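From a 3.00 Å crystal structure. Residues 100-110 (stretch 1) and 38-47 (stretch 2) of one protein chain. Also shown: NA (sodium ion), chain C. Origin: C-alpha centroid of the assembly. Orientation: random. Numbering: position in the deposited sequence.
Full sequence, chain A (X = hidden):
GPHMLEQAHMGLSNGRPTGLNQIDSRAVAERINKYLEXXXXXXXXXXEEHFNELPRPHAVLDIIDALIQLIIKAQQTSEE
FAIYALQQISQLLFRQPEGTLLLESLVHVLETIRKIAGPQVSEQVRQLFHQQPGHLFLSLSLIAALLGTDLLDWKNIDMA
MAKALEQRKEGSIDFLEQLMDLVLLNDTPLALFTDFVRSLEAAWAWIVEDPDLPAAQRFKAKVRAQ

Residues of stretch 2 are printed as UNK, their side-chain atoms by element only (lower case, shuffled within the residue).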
# COMPACT_ATOMS: atom_id res chain seq x y z
N THR A 100 -0.09 11.06 -0.03
CA THR A 100 -1.41 10.42 -0.07
C THR A 100 -2.01 10.45 -1.46
O THR A 100 -2.59 9.45 -1.87
CB THR A 100 -2.36 10.98 0.98
OG1 THR A 100 -2.29 12.40 1.00
CG2 THR A 100 -2.07 10.47 2.34
N LEU A 101 -1.80 11.56 -2.21
CA LEU A 101 -2.29 11.68 -3.58
C LEU A 101 -1.61 10.63 -4.46
O LEU A 101 -2.31 9.90 -5.15
CB LEU A 101 -2.11 13.12 -4.13
CG LEU A 101 -2.66 13.39 -5.53
CD1 LEU A 101 -4.16 13.31 -5.58
CD2 LEU A 101 -2.22 14.73 -6.02
N LEU A 102 -0.26 10.51 -4.37
CA LEU A 102 0.50 9.50 -5.11
C LEU A 102 0.13 8.05 -4.70
O LEU A 102 -0.07 7.22 -5.58
CB LEU A 102 2.00 9.74 -4.96
CG LEU A 102 2.92 8.81 -5.73
CD1 LEU A 102 2.54 8.73 -7.21
CD2 LEU A 102 4.36 9.26 -5.57
N LEU A 103 0.06 7.75 -3.38
CA LEU A 103 -0.31 6.41 -2.91
C LEU A 103 -1.70 6.02 -3.42
O LEU A 103 -1.86 4.93 -3.99
CB LEU A 103 -0.27 6.34 -1.37
CG LEU A 103 1.09 6.48 -0.73
CD1 LEU A 103 0.96 7.05 0.66
CD2 LEU A 103 1.83 5.17 -0.72
N GLU A 104 -2.69 6.93 -3.30
CA GLU A 104 -4.04 6.70 -3.77
C GLU A 104 -4.11 6.49 -5.29
O GLU A 104 -4.81 5.59 -5.74
CB GLU A 104 -4.96 7.82 -3.32
CG GLU A 104 -5.19 7.78 -1.82
CD GLU A 104 -5.98 8.92 -1.22
OE1 GLU A 104 -6.74 9.59 -1.96
OE2 GLU A 104 -5.89 9.10 0.02
N SER A 105 -3.34 7.30 -6.07
CA SER A 105 -3.26 7.22 -7.53
C SER A 105 -2.66 5.90 -7.98
O SER A 105 -3.21 5.25 -8.85
CB SER A 105 -2.45 8.39 -8.09
OG SER A 105 -3.08 9.62 -7.78
N LEU A 106 -1.55 5.49 -7.33
CA LEU A 106 -0.86 4.24 -7.60
C LEU A 106 -1.75 3.03 -7.29
O LEU A 106 -1.87 2.14 -8.13
CB LEU A 106 0.46 4.15 -6.82
CG LEU A 106 1.63 4.99 -7.34
CD1 LEU A 106 2.74 5.02 -6.33
CD2 LEU A 106 2.15 4.46 -8.68
N VAL A 107 -2.42 3.01 -6.10
CA VAL A 107 -3.34 1.93 -5.71
C VAL A 107 -4.53 1.88 -6.69
O VAL A 107 -5.01 0.78 -7.01
CB VAL A 107 -3.77 1.98 -4.22
CG1 VAL A 107 -4.75 0.86 -3.88
CG2 VAL A 107 -2.57 1.94 -3.29
N HIS A 108 -4.95 3.05 -7.21
CA HIS A 108 -6.04 3.15 -8.17
C HIS A 108 -5.68 2.53 -9.49
O HIS A 108 -6.48 1.78 -10.06
CB HIS A 108 -6.48 4.60 -8.38
CG HIS A 108 -7.31 4.79 -9.61
ND1 HIS A 108 -8.64 4.44 -9.67
CD2 HIS A 108 -6.91 5.22 -10.84
CE1 HIS A 108 -9.02 4.70 -10.91
NE2 HIS A 108 -8.02 5.20 -11.64
N VAL A 109 -4.50 2.87 -10.01
CA VAL A 109 -4.02 2.36 -11.29
C VAL A 109 -3.82 0.85 -11.20
O VAL A 109 -4.26 0.14 -12.10
CB VAL A 109 -2.76 3.13 -11.79
CG1 VAL A 109 -2.18 2.49 -13.03
CG2 VAL A 109 -3.07 4.59 -12.05
N LEU A 110 -3.24 0.37 -10.08
CA LEU A 110 -2.97 -1.04 -9.81
C LEU A 110 -4.25 -1.85 -9.84
O LEU A 110 -4.34 -2.81 -10.59
CB LEU A 110 -2.25 -1.22 -8.47
CG LEU A 110 -1.79 -2.63 -8.12
CD1 LEU A 110 -0.34 -2.85 -8.50
CD2 LEU A 110 -1.90 -2.86 -6.65
N UNK A 38 6.03 10.44 -14.67
CA UNK A 38 5.14 11.60 -14.83
C UNK A 38 4.13 11.70 -13.71
O UNK A 38 3.82 12.81 -13.28
c UNK A 38 5.12 12.10 -17.34
c UNK A 38 4.52 11.64 -18.64
n UNK A 38 5.35 11.06 -19.49
c UNK A 38 4.38 11.52 -16.15
o UNK A 38 3.32 11.79 -18.91
N UNK A 39 3.59 10.55 -13.27
CA UNK A 39 2.59 10.47 -12.20
C UNK A 39 3.23 10.88 -10.89
O UNK A 39 2.66 11.68 -10.16
c UNK A 39 -0.20 9.79 -11.16
c UNK A 39 0.36 7.38 -11.22
c UNK A 39 0.92 8.78 -11.06
c UNK A 39 2.01 9.04 -12.10
N UNK A 40 4.44 10.35 -10.63
CA UNK A 40 5.24 10.64 -9.44
C UNK A 40 5.42 12.14 -9.30
O UNK A 40 5.20 12.69 -8.23
c UNK A 40 6.53 9.85 -9.55
c UNK A 40 7.51 10.16 -8.44
o UNK A 40 6.19 8.47 -9.50
N UNK A 41 5.74 12.81 -10.42
CA UNK A 41 5.95 14.24 -10.51
C UNK A 41 4.64 15.02 -10.28
O UNK A 41 4.57 15.87 -9.38
c UNK A 41 6.53 14.57 -11.87
N UNK A 42 3.60 14.69 -11.09
CA UNK A 42 2.28 15.33 -11.09
C UNK A 42 1.54 15.24 -9.77
O UNK A 42 0.89 16.21 -9.38
c UNK A 42 1.43 14.75 -12.21
N UNK A 43 1.58 14.07 -9.10
CA UNK A 43 0.91 13.84 -7.83
C UNK A 43 1.62 14.59 -6.72
O UNK A 43 0.97 15.08 -5.80
c UNK A 43 0.88 12.35 -7.51
N UNK A 44 2.96 14.71 -6.83
CA UNK A 44 3.79 15.38 -5.84
C UNK A 44 3.53 16.87 -5.87
O UNK A 44 3.19 17.43 -4.82
o UNK A 44 5.34 13.59 -5.62
c UNK A 44 5.26 14.97 -5.97
c UNK A 44 6.16 15.75 -5.05
N UNK A 45 3.65 17.49 -7.06
CA UNK A 45 3.42 18.92 -7.27
C UNK A 45 2.00 19.38 -6.94
O UNK A 45 1.84 20.33 -6.17
c UNK A 45 3.83 19.36 -8.68
o UNK A 45 3.61 18.37 -9.67
N UNK A 46 0.97 18.66 -7.47
CA UNK A 46 -0.45 18.94 -7.26
C UNK A 46 -0.80 19.24 -5.81
O UNK A 46 -0.32 18.56 -4.89
c UNK A 46 -1.30 17.80 -7.79
N UNK A 47 -1.63 20.28 -5.61
CA UNK A 47 -2.14 20.75 -4.32
C UNK A 47 -3.04 19.71 -3.62
O UNK A 47 -2.90 19.50 -2.41
c UNK A 47 -1.87 23.25 -4.45
o UNK A 47 -3.53 22.12 -5.75
c UNK A 47 -2.84 22.10 -4.50
NA NA C . -0.04 16.52 -3.42

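Position 38 carries three carbons in a row, the third bearing one oxygen and one nitrogen; this terminal amide on a two-carbon spacer is Gln 38. Its side chain is out of reach of stretch 1 and takes no part in the contact.

Position 39 has four carbons, forked at the second, with CA-to-CB directed toward stretch 1. A fork at the second carbon rather than the first identifies Leu 39. With chi1 t and chi2 p, it places CD1 4.1 Å from Ser 105 CB and CD2 4.3 Å from Leu 106 CD2, while CG lies 4.2 Å from Leu 102 CD1.

At position 40 one carbon carries an oxygen and a second carbon, a branched hydroxyl: Thr 40. It points sideways, and its CA is 4.0 Å from Leu 102 CD1.

Positions 41, 42 and 43 each have a single side-chain carbon, so all three are alanines, but their settings differ. Ala 41 points away from stretch 1 and Ala 42 sideways, both out of contact. Ala 43 points toward it: its CB is 3.7 Å from Leu 102 CA and 3.8 Å from Leu 102 CB. The short side chain accompanies a CA-to-CA distance of 5.1 Å between Leu 102 and Ala 43, the nearest such pair.

Position 44 repeats the pattern of one carbon with an oxygen and a carbon, giving Thr 44. OG1 donates to Thr 40 O at 2.8 Å, a hydrogen bond back to the preceding turn, and lies 4.4 Å from Leu 102 CD2.

Position 45 shows one carbon then one oxygen: Ser 45. It points away, and OG donates to Ala 41 O at 2.7 Å.

Position 46 has one side-chain carbon, CB, 3.7 Å from Leu 101 CD2; it is Ala 46, the first residue to leave helical phi/psi (-45/136). Its O binds the sodium ion at 2.5 Å, and Ala 43 O binds the same ion at 3.0 Å.

Position 47, one carbon carrying an oxygen and a carbon, is Thr 47; it points away.

The contact is apolar packing between helices whose axes approach to 8.4 Å, with N-to-C directions 138° apart. No hydrogen bond crosses it, and 366 Å² is buried in total. Leu 102 lies against Ala 43, Leu 101 reaches Ala 43 and Ala 46, and Leu 39 meets Leu 102, Ser 105, Leu 106 and Val 109. The Ser 105 hydroxyl donates to Leu 101 O at 2.8 Å from OG, so this polar group is satisfied within its own helix.

Stretch 2, residues 38-47: QLTAAATSAT
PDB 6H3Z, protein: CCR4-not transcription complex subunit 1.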